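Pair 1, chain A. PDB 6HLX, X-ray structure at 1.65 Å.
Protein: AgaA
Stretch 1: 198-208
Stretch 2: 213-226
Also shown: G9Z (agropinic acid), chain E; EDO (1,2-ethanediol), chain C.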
# COMPACT_ATOMS: atom_id res chain seq x y z
N ASP A 198 -1.00 17.93 -10.00
CA ASP A 198 -0.21 19.01 -9.41
C ASP A 198 -0.87 19.25 -8.02
O ASP A 198 -2.04 19.62 -7.97
CB ASP A 198 -0.26 20.27 -10.29
CG ASP A 198 0.39 21.47 -9.62
OD1 ASP A 198 -0.20 21.98 -8.64
OD2 ASP A 198 1.49 21.87 -10.04
N GLU A 199 -0.11 19.05 -6.92
CA GLU A 199 -0.71 19.14 -5.57
C GLU A 199 -1.23 20.53 -5.21
O GLU A 199 -2.20 20.65 -4.45
CB GLU A 199 0.23 18.59 -4.48
CG GLU A 199 1.56 19.30 -4.37
CD GLU A 199 2.63 18.41 -3.77
OE1 GLU A 199 3.12 18.75 -2.66
OE2 GLU A 199 2.97 17.36 -4.37
N ASN A 200 -0.64 21.58 -5.81
CA ASN A 200 -1.14 22.95 -5.58
C ASN A 200 -2.51 23.13 -6.22
O ASN A 200 -3.41 23.70 -5.59
CB ASN A 200 -0.14 24.01 -6.02
CG ASN A 200 1.12 23.92 -5.20
OD1 ASN A 200 1.07 23.97 -3.97
ND2 ASN A 200 2.26 23.70 -5.83
N THR A 201 -2.70 22.58 -7.45
CA THR A 201 -4.03 22.64 -8.07
C THR A 201 -5.04 21.82 -7.23
O THR A 201 -6.21 22.21 -7.12
CB THR A 201 -4.05 22.15 -9.54
OG1 THR A 201 -3.89 20.73 -9.58
CG2 THR A 201 -3.03 22.85 -10.41
N ARG A 202 -4.57 20.69 -6.64
CA ARG A 202 -5.44 19.85 -5.83
C ARG A 202 -5.94 20.61 -4.58
O ARG A 202 -7.15 20.60 -4.31
CB ARG A 202 -4.74 18.55 -5.45
CG ARG A 202 -5.68 17.55 -4.82
CD ARG A 202 -5.09 16.15 -4.80
NE ARG A 202 -3.90 16.00 -3.94
CZ ARG A 202 -2.64 15.94 -4.38
NH1 ARG A 202 -2.37 16.10 -5.68
NH2 ARG A 202 -1.64 15.76 -3.52
N VAL A 203 -5.02 21.25 -3.84
CA VAL A 203 -5.35 22.04 -2.65
C VAL A 203 -6.24 23.21 -3.07
O VAL A 203 -7.28 23.46 -2.42
CB VAL A 203 -4.07 22.51 -1.93
CG1 VAL A 203 -4.38 23.57 -0.87
CG2 VAL A 203 -3.34 21.33 -1.31
N ASN A 204 -5.89 23.88 -4.18
CA ASN A 204 -6.72 25.01 -4.66
C ASN A 204 -8.14 24.58 -5.05
O ASN A 204 -9.10 25.33 -4.84
CB ASN A 204 -6.05 25.75 -5.80
CG ASN A 204 -6.56 27.18 -5.91
OD1 ASN A 204 -6.65 27.92 -4.91
ND2 ASN A 204 -6.92 27.60 -7.10
N ALA A 205 -8.29 23.35 -5.59
CA ALA A 205 -9.63 22.84 -5.93
C ALA A 205 -10.49 22.70 -4.67
O ALA A 205 -11.68 22.99 -4.72
CB ALA A 205 -9.52 21.49 -6.62
N LEU A 206 -9.89 22.26 -3.54
CA LEU A 206 -10.64 22.18 -2.29
C LEU A 206 -10.97 23.59 -1.75
O LEU A 206 -12.13 23.87 -1.42
CB LEU A 206 -9.87 21.39 -1.22
CG LEU A 206 -10.71 21.14 0.06
CD1 LEU A 206 -11.76 20.03 -0.16
CD2 LEU A 206 -9.81 20.89 1.25
N LYS A 207 -9.97 24.46 -1.66
CA LYS A 207 -10.17 25.80 -1.11
C LYS A 207 -11.09 26.68 -1.94
O LYS A 207 -11.78 27.53 -1.38
CB LYS A 207 -8.83 26.51 -0.92
CG LYS A 207 -7.95 25.91 0.17
CD LYS A 207 -6.75 26.80 0.36
CE LYS A 207 -5.76 26.20 1.31
NZ LYS A 207 -4.39 26.67 1.00
N SER A 208 -11.11 26.50 -3.27
CA SER A 208 -11.96 27.32 -4.15
C SER A 208 -13.37 26.74 -4.28
O SER A 208 -14.24 27.37 -4.88
CB SER A 208 -11.29 27.50 -5.51
OG SER A 208 -11.33 26.28 -6.23
N ILE A 213 -13.60 16.47 -1.30
CA ILE A 213 -12.55 15.75 -0.56
C ILE A 213 -11.29 15.75 -1.41
O ILE A 213 -11.39 15.66 -2.62
CB ILE A 213 -12.96 14.25 -0.26
CG1 ILE A 213 -14.29 14.15 0.51
CG2 ILE A 213 -11.82 13.45 0.48
CD1 ILE A 213 -14.68 12.69 0.88
N ILE A 214 -10.11 15.82 -0.77
CA ILE A 214 -8.84 15.63 -1.46
C ILE A 214 -7.98 14.67 -0.68
O ILE A 214 -8.03 14.65 0.55
CB ILE A 214 -8.06 16.93 -1.82
CG1 ILE A 214 -7.64 17.74 -0.53
CG2 ILE A 214 -8.81 17.78 -2.85
CD1 ILE A 214 -6.51 18.79 -0.78
N ASP A 215 -7.13 13.91 -1.38
CA ASP A 215 -6.16 13.06 -0.66
C ASP A 215 -4.75 13.64 -0.77
O ASP A 215 -4.55 14.67 -1.43
CB ASP A 215 -6.24 11.59 -1.11
CG ASP A 215 -5.86 11.27 -2.52
OD1 ASP A 215 -5.34 12.17 -3.22
OD2 ASP A 215 -6.02 10.10 -2.92
N TYR A 216 -3.76 13.01 -0.10
CA TYR A 216 -2.37 13.47 -0.10
C TYR A 216 -2.25 14.98 0.14
O TYR A 216 -1.69 15.71 -0.68
CB TYR A 216 -1.67 13.04 -1.39
CG TYR A 216 -1.25 11.59 -1.40
CD1 TYR A 216 -2.11 10.60 -1.86
CD2 TYR A 216 0.04 11.21 -1.04
CE1 TYR A 216 -1.73 9.26 -1.90
CE2 TYR A 216 0.45 9.87 -1.08
CZ TYR A 216 -0.44 8.89 -1.51
OH TYR A 216 -0.04 7.57 -1.59
N VAL A 217 -2.83 15.47 1.24
CA VAL A 217 -2.74 16.90 1.54
C VAL A 217 -1.26 17.20 1.78
O VAL A 217 -0.65 16.55 2.65
CB VAL A 217 -3.58 17.27 2.80
CG1 VAL A 217 -3.34 18.73 3.19
CG2 VAL A 217 -5.06 16.98 2.56
N PRO A 218 -0.66 18.15 1.05
CA PRO A 218 0.77 18.45 1.28
C PRO A 218 1.01 19.01 2.67
O PRO A 218 0.17 19.75 3.19
CB PRO A 218 1.11 19.48 0.20
CG PRO A 218 0.02 19.34 -0.83
CD PRO A 218 -1.21 18.99 -0.04
N ALA A 219 2.15 18.66 3.29
CA ALA A 219 2.52 19.13 4.63
C ALA A 219 2.50 20.65 4.74
O ALA A 219 2.08 21.17 5.76
CB ALA A 219 3.91 18.59 5.01
N LYS A 220 2.91 21.37 3.68
CA LYS A 220 2.92 22.85 3.74
C LYS A 220 1.51 23.47 3.85
O LYS A 220 1.38 24.63 4.29
CB LYS A 220 3.70 23.46 2.57
CG LYS A 220 3.01 23.27 1.23
CD LYS A 220 3.65 24.08 0.11
CE LYS A 220 2.65 24.30 -1.01
NZ LYS A 220 2.06 23.02 -1.52
N ASP A 221 0.47 22.73 3.43
CA ASP A 221 -0.92 23.23 3.44
C ASP A 221 -1.77 22.69 4.61
O ASP A 221 -2.90 23.13 4.79
CB ASP A 221 -1.60 22.89 2.11
CG ASP A 221 -0.87 23.43 0.89
OD1 ASP A 221 -0.81 24.66 0.73
OD2 ASP A 221 -0.33 22.62 0.12
N ALA A 222 -1.25 21.70 5.36
CA ALA A 222 -2.00 21.04 6.42
C ALA A 222 -2.56 21.98 7.49
O ALA A 222 -3.74 21.89 7.79
CB ALA A 222 -1.17 19.92 7.04
N ALA A 223 -1.74 22.93 8.00
CA ALA A 223 -2.18 23.88 9.04
C ALA A 223 -3.31 24.79 8.58
O ALA A 223 -4.31 24.91 9.30
CB ALA A 223 -1.01 24.71 9.54
N ASP A 224 -3.17 25.41 7.39
CA ASP A 224 -4.19 26.28 6.79
C ASP A 224 -5.50 25.52 6.62
O ASP A 224 -6.56 26.04 6.94
CB ASP A 224 -3.68 26.80 5.42
CG ASP A 224 -4.59 27.72 4.60
OD1 ASP A 224 -5.62 28.19 5.15
OD2 ASP A 224 -4.25 27.99 3.43
N ILE A 225 -5.43 24.27 6.13
CA ILE A 225 -6.62 23.45 5.92
C ILE A 225 -7.28 23.08 7.25
O ILE A 225 -8.51 23.19 7.37
CB ILE A 225 -6.29 22.23 5.02
CG1 ILE A 225 -6.09 22.71 3.55
CG2 ILE A 225 -7.38 21.15 5.13
CD1 ILE A 225 -5.42 21.74 2.62
N ALA A 226 -6.48 22.66 8.26
CA ALA A 226 -7.00 22.27 9.58
C ALA A 226 -7.75 23.41 10.27
O ALA A 226 -8.77 23.16 10.91
CB ALA A 226 -5.88 21.75 10.48
OAM G9Z E . 0.72 5.58 -4.61
CAB G9Z E . 1.60 6.32 -4.16
CAC G9Z E . 1.83 7.62 -4.65
CB G9Z E . 3.00 8.20 -3.80
CA G9Z E . 3.49 7.04 -2.95
C G9Z E . 3.56 7.41 -1.57
O G9Z E . 2.52 7.32 -0.86
N G9Z E . 2.52 5.94 -3.25
CAG G9Z E . 2.50 4.61 -2.53
CAH G9Z E . 3.57 3.68 -3.11
OAP G9Z E . 4.83 4.28 -2.84
CAI G9Z E . 3.53 2.27 -2.50
OAQ G9Z E . 2.15 1.84 -2.40
CAJ G9Z E . 4.27 1.23 -3.40
OAR G9Z E . 4.20 -0.07 -2.79
CAK G9Z E . 5.74 1.56 -3.78
OAT G9Z E . 6.18 0.67 -4.82
CAL G9Z E . 6.68 1.54 -2.57
OAS G9Z E . 8.00 1.99 -2.96
OXT G9Z E . 4.67 7.83 -1.13
C1 EDO C . 3.68 15.86 1.73
O1 EDO C . 3.30 15.78 3.06
C2 EDO C . 4.09 17.28 1.36
O2 EDO C . 5.39 17.56 1.78
O HOH W 1 3.89 20.90 -1.27
O HOH W 2 -0.74 25.03 -2.00

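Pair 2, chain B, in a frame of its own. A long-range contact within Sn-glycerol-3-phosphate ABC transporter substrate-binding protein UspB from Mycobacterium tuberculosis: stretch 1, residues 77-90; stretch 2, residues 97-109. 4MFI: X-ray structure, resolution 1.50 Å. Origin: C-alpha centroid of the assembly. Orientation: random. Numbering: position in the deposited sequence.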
# COMPACT_ATOMS: atom_id res chain seq x y z
N ASP B 77 -7.54 -1.12 13.55
CA ASP B 77 -6.79 -1.34 12.32
C ASP B 77 -7.67 -2.02 11.27
O ASP B 77 -8.84 -2.34 11.55
CB ASP B 77 -5.50 -2.14 12.58
CG ASP B 77 -5.74 -3.52 13.17
OD1 ASP B 77 -6.80 -4.13 12.92
OD2 ASP B 77 -4.84 -4.03 13.87
N TYR B 78 -7.12 -2.26 10.09
CA TYR B 78 -7.89 -2.82 8.99
C TYR B 78 -8.37 -4.24 9.29
O TYR B 78 -9.45 -4.63 8.85
CB TYR B 78 -7.08 -2.81 7.70
CG TYR B 78 -6.66 -1.43 7.23
CD1 TYR B 78 -7.53 -0.35 7.33
CD2 TYR B 78 -5.40 -1.21 6.69
CE1 TYR B 78 -7.15 0.91 6.90
CE2 TYR B 78 -5.01 0.04 6.26
CZ TYR B 78 -5.89 1.10 6.36
OH TYR B 78 -5.51 2.35 5.93
N ASP B 79 -7.56 -5.01 10.01
CA ASP B 79 -7.94 -6.37 10.36
C ASP B 79 -9.20 -6.38 11.23
O ASP B 79 -10.10 -7.20 11.03
CB ASP B 79 -6.81 -7.09 11.10
CG ASP B 79 -5.67 -7.52 10.17
OD1 ASP B 79 -5.94 -7.88 9.01
OD2 ASP B 79 -4.51 -7.52 10.63
N GLU B 80 -9.27 -5.45 12.17
CA GLU B 80 -10.42 -5.37 13.06
C GLU B 80 -11.68 -4.92 12.32
O GLU B 80 -12.77 -5.44 12.58
CB GLU B 80 -10.14 -4.46 14.26
CG GLU B 80 -9.11 -5.03 15.22
CD GLU B 80 -9.05 -4.28 16.53
OE1 GLU B 80 -9.80 -3.29 16.69
OE2 GLU B 80 -8.25 -4.69 17.40
N VAL B 81 -11.54 -3.99 11.39
CA VAL B 81 -12.69 -3.57 10.59
C VAL B 81 -13.23 -4.76 9.81
O VAL B 81 -14.44 -4.97 9.73
CB VAL B 81 -12.33 -2.43 9.62
CG1 VAL B 81 -13.53 -2.09 8.74
CG2 VAL B 81 -11.89 -1.20 10.41
N ALA B 82 -12.32 -5.55 9.24
CA ALA B 82 -12.72 -6.71 8.46
C ALA B 82 -13.52 -7.72 9.30
O ALA B 82 -14.53 -8.25 8.82
CB ALA B 82 -11.51 -7.37 7.82
N GLN B 83 -13.07 -7.99 10.53
CA GLN B 83 -13.81 -8.92 11.38
C GLN B 83 -15.18 -8.38 11.79
O GLN B 83 -16.16 -9.12 11.85
CB GLN B 83 -13.01 -9.31 12.62
CG GLN B 83 -11.70 -10.04 12.32
CD GLN B 83 -11.88 -11.28 11.45
OE1 GLN B 83 -12.96 -11.87 11.38
NE2 GLN B 83 -10.80 -11.70 10.80
N LYS B 84 -15.25 -7.08 12.05
CA LYS B 84 -16.52 -6.48 12.42
C LYS B 84 -17.49 -6.58 11.24
O LYS B 84 -18.67 -6.91 11.42
CB LYS B 84 -16.33 -5.02 12.85
CG LYS B 84 -17.56 -4.39 13.48
CD LYS B 84 -17.32 -2.91 13.74
CE LYS B 84 -18.56 -2.21 14.28
NZ LYS B 84 -18.95 -2.72 15.63
N PHE B 85 -16.98 -6.32 10.03
CA PHE B 85 -17.78 -6.46 8.82
C PHE B 85 -18.24 -7.91 8.64
O PHE B 85 -19.41 -8.17 8.38
CB PHE B 85 -16.98 -5.98 7.60
CG PHE B 85 -17.75 -6.01 6.30
CD1 PHE B 85 -19.06 -5.53 6.23
CD2 PHE B 85 -17.15 -6.48 5.14
CE1 PHE B 85 -19.75 -5.55 5.02
CE2 PHE B 85 -17.83 -6.50 3.94
CZ PHE B 85 -19.14 -6.03 3.88
N ASN B 86 -17.32 -8.86 8.78
CA ASN B 86 -17.66 -10.27 8.64
C ASN B 86 -18.83 -10.66 9.55
O ASN B 86 -19.77 -11.34 9.12
CB ASN B 86 -16.44 -11.14 8.95
CG ASN B 86 -16.63 -12.56 8.50
OD1 ASN B 86 -17.00 -12.81 7.35
ND2 ASN B 86 -16.39 -13.50 9.39
N ALA B 87 -18.77 -10.22 10.80
CA ALA B 87 -19.82 -10.57 11.76
C ALA B 87 -21.15 -9.93 11.40
O ALA B 87 -22.21 -10.52 11.62
CB ALA B 87 -19.40 -10.18 13.16
N ALA B 88 -21.10 -8.72 10.85
CA ALA B 88 -22.32 -7.98 10.53
C ALA B 88 -23.06 -8.61 9.35
O ALA B 88 -24.26 -8.42 9.17
CB ALA B 88 -22.00 -6.53 10.25
N LEU B 89 -22.32 -9.38 8.54
CA LEU B 89 -22.87 -9.95 7.31
C LEU B 89 -24.00 -10.97 7.52
O LEU B 89 -24.75 -11.26 6.58
CB LEU B 89 -21.75 -10.55 6.46
CG LEU B 89 -20.95 -9.51 5.67
CD1 LEU B 89 -19.66 -10.11 5.13
CD2 LEU B 89 -21.78 -8.95 4.53
N ILE B 90 -24.14 -11.51 8.73
CA ILE B 90 -25.24 -12.44 8.99
C ILE B 90 -26.60 -11.74 8.91
O ILE B 90 -27.59 -12.34 8.48
CB ILE B 90 -25.09 -13.16 10.35
CG1 ILE B 90 -26.21 -14.20 10.52
CG2 ILE B 90 -25.11 -12.18 11.51
CD1 ILE B 90 -26.25 -15.27 9.43
N VAL B 97 -20.80 2.07 3.93
CA VAL B 97 -19.47 2.33 3.38
C VAL B 97 -18.47 1.72 4.34
O VAL B 97 -18.52 1.99 5.55
CB VAL B 97 -19.20 3.85 3.24
CG1 VAL B 97 -17.77 4.11 2.77
CG2 VAL B 97 -20.21 4.49 2.29
N VAL B 98 -17.59 0.87 3.83
CA VAL B 98 -16.64 0.17 4.70
C VAL B 98 -15.21 0.26 4.17
O VAL B 98 -14.96 0.13 2.96
CB VAL B 98 -17.05 -1.31 4.95
CG1 VAL B 98 -17.10 -2.11 3.64
CG2 VAL B 98 -16.14 -1.98 5.96
N LEU B 99 -14.27 0.51 5.08
CA LEU B 99 -12.86 0.64 4.74
C LEU B 99 -12.18 -0.74 4.72
O LEU B 99 -12.05 -1.39 5.76
CB LEU B 99 -12.17 1.55 5.75
CG LEU B 99 -10.71 1.90 5.52
CD1 LEU B 99 -10.56 2.68 4.22
CD2 LEU B 99 -10.16 2.72 6.68
N LEU B 100 -11.75 -1.17 3.53
CA LEU B 100 -11.14 -2.50 3.36
C LEU B 100 -9.74 -2.38 2.79
O LEU B 100 -9.53 -1.63 1.82
CB LEU B 100 -12.01 -3.36 2.45
CG LEU B 100 -13.42 -3.66 2.96
CD1 LEU B 100 -14.22 -4.45 1.92
CD2 LEU B 100 -13.35 -4.43 4.28
N ASP B 101 -8.78 -3.10 3.36
CA ASP B 101 -7.40 -2.96 2.90
C ASP B 101 -7.09 -3.75 1.63
O ASP B 101 -7.98 -4.37 1.03
CB ASP B 101 -6.35 -3.19 4.02
CG ASP B 101 -6.09 -4.66 4.35
OD1 ASP B 101 -6.56 -5.58 3.66
OD2 ASP B 101 -5.36 -4.90 5.33
N ASP B 102 -5.82 -3.72 1.23
CA ASP B 102 -5.37 -4.32 -0.01
C ASP B 102 -5.54 -5.84 -0.10
O ASP B 102 -5.51 -6.39 -1.20
CB ASP B 102 -3.92 -3.91 -0.33
CG ASP B 102 -2.92 -4.28 0.77
OD1 ASP B 102 -3.31 -4.54 1.92
OD2 ASP B 102 -1.70 -4.28 0.47
N ARG B 103 -5.74 -6.50 1.04
CA ARG B 103 -5.90 -7.95 1.08
C ARG B 103 -7.35 -8.32 1.35
O ARG B 103 -7.88 -9.28 0.79
CB ARG B 103 -5.01 -8.55 2.18
CG ARG B 103 -3.54 -8.18 2.07
CD ARG B 103 -2.83 -8.29 3.41
NE ARG B 103 -3.57 -7.56 4.44
CZ ARG B 103 -3.63 -7.92 5.72
NH1 ARG B 103 -2.97 -9.00 6.16
NH2 ARG B 103 -4.36 -7.21 6.57
N TRP B 104 -8.00 -7.56 2.21
CA TRP B 104 -9.35 -7.91 2.62
C TRP B 104 -10.41 -7.63 1.57
O TRP B 104 -11.43 -8.33 1.52
CB TRP B 104 -9.72 -7.22 3.93
CG TRP B 104 -9.14 -7.86 5.16
CD1 TRP B 104 -8.13 -7.38 5.95
CD2 TRP B 104 -9.56 -9.10 5.75
NE1 TRP B 104 -7.89 -8.25 7.00
CE2 TRP B 104 -8.76 -9.30 6.90
CE3 TRP B 104 -10.53 -10.05 5.43
CZ2 TRP B 104 -8.91 -10.42 7.72
CZ3 TRP B 104 -10.68 -11.15 6.24
CH2 TRP B 104 -9.87 -11.33 7.38
N TRP B 105 -10.21 -6.63 0.71
CA TRP B 105 -11.28 -6.30 -0.23
C TRP B 105 -11.60 -7.49 -1.15
O TRP B 105 -12.78 -7.79 -1.38
CB TRP B 105 -11.01 -5.01 -1.02
CG TRP B 105 -10.10 -5.17 -2.20
CD1 TRP B 105 -8.77 -4.84 -2.26
CD2 TRP B 105 -10.44 -5.67 -3.50
NE1 TRP B 105 -8.27 -5.12 -3.51
CE2 TRP B 105 -9.27 -5.63 -4.29
CE3 TRP B 105 -11.62 -6.16 -4.08
CZ2 TRP B 105 -9.24 -6.06 -5.62
CZ3 TRP B 105 -11.60 -6.58 -5.41
CH2 TRP B 105 -10.42 -6.53 -6.16
N PHE B 106 -10.57 -8.19 -1.63
CA PHE B 106 -10.82 -9.31 -2.54
C PHE B 106 -11.47 -10.47 -1.82
O PHE B 106 -12.32 -11.16 -2.37
CB PHE B 106 -9.54 -9.76 -3.25
CG PHE B 106 -9.77 -10.90 -4.22
CD1 PHE B 106 -10.23 -10.65 -5.50
CD2 PHE B 106 -9.51 -12.21 -3.85
CE1 PHE B 106 -10.44 -11.69 -6.40
CE2 PHE B 106 -9.72 -13.25 -4.75
CZ PHE B 106 -10.19 -12.99 -6.02
N HIS B 107 -11.05 -10.72 -0.57
CA HIS B 107 -11.68 -11.75 0.24
C HIS B 107 -13.20 -11.57 0.26
O HIS B 107 -13.96 -12.52 0.04
CB HIS B 107 -11.14 -11.72 1.66
CG HIS B 107 -11.91 -12.57 2.60
ND1 HIS B 107 -11.74 -13.93 2.69
CD2 HIS B 107 -12.91 -12.26 3.47
CE1 HIS B 107 -12.57 -14.42 3.59
NE2 HIS B 107 -13.30 -13.42 4.07
N PHE B 108 -13.64 -10.34 0.50
CA PHE B 108 -15.07 -10.07 0.52
C PHE B 108 -15.71 -10.03 -0.87
O PHE B 108 -16.82 -10.51 -1.05
CB PHE B 108 -15.35 -8.80 1.32
CG PHE B 108 -15.09 -8.95 2.79
CD1 PHE B 108 -15.86 -9.81 3.55
CD2 PHE B 108 -14.06 -8.25 3.40
CE1 PHE B 108 -15.63 -9.97 4.91
CE2 PHE B 108 -13.81 -8.40 4.77
CZ PHE B 108 -14.60 -9.26 5.52
N ALA B 109 -15.01 -9.45 -1.85
CA ALA B 109 -15.54 -9.40 -3.21
C ALA B 109 -15.79 -10.81 -3.75
O ALA B 109 -16.84 -11.09 -4.34
CB ALA B 109 -14.60 -8.65 -4.13
O HOH W 3 -10.09 -3.61 6.21
O HOH W 4 -2.81 -8.93 9.09
O HOH W 5 -15.86 -13.72 5.28

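The sharpest difference lies where the first helix faces the start of the second. In pair 1 Val203(A) meets Asp221(A), its CG2 3.6 Å from OD2 of the acid; in pair 2 the matching Ala82(B) meets Trp104(B), which takes the place of Asp221(A). The alanine methyl sits over the indole face, with CB of Ala82(B) 3.4 Å from the centroid of the five-membered ring of Trp104(B), a CH-pi contact. Both residues also touch the next matched position: CG1 of Val203(A) lies 4.1 Å from CD1 of Ile225(A), and CB of Ala82(B) 4.0 Å from CE2 of Phe108(B). The valine packs on Pro218(A) as well, CG2 to CD 3.4 Å.

Fourteen central residues superpose at 0.6 Å. The shared frame is the first helix and the segment from Val217(A) or Leu100(B) through the second helix, which runs almost parallel to the first, at 11° in pair 1 and 14° in pair 2. The axes approach to 12.0 and 11.3 Å. Each pair has a strand ahead of the second helix, but residues 213-214 of pair 1 and 97-99 of pair 2 have no counterparts. The first helix opens alike too: Asp198(A) and Asp77(B) match as N-caps, OD1 of Asp198(A) accepting from N of Thr201(A) at 2.8 Å and OD1 of Asp77(B) from N of Glu80(B) at 2.9 Å.

One polar rule is kept with altered chemistry. Asn200(A) and Asp79(B) match, their side-chain centres 0.4 Å apart, and so do the basic residues Lys220(A) and Arg103(B). In pair 1, NZ of Lys220(A) donates to OD1 of the neutral Asn200(A) at 2.8 Å and forms a salt bridge with OD2 of Asp221(A) at 2.9 Å. In pair 2, NH2 of Arg103(B) bridges two acids, OD1 of Asp79(B) at 3.0 Å and OD2 of Asp101(B) at 2.8 Å. OD1 of Asp79(B) also accepts from NE1 of Trp104(B) at 2.8 Å in a nearly straight bond, so the indole is held by its edge while its face receives the alanine.

Pro218(A) and Asp101(B) both meet the matched first-helix residue, CB of Pro218(A) 3.6 Å from OE1 of Glu199(A) and CB of Asp101(B) 3.5 Å from CD2 of Tyr78(B). The aspartate additionally caps, its OD1 accepting from N of Trp104(B) at 2.8 Å.

Further along the first helix, Leu206(A) and Phe85(B) coincide. Leucine packs on Ile214(A), CB to CG2 4.1 Å. Phenylalanine points its edge at the face of Phe108(B), with centroids 4.8 Å apart and planes at 64°. Lys207(A) forms a salt bridge, NZ to OD2 of Asp224(A) at 2.8 Å; at the matching positions of pair 2, water 5 links OD1 of Asn86(B), at 2.5 Å, to NE2 of His107(B), at 2.8 Å.

Arg202(A) and Val81(B) match, and both pack on the strand, CG of Arg202(A) 3.7 Å from CG2 of Ile214(A) and CG1 of Val81(B) 3.8 Å from CG2 of Val98(B). The arginine adds two hydrogen bonds, NE to O of Asp215(A) at 2.9 Å and NH2 to O of Tyr216(A) at 2.8 Å.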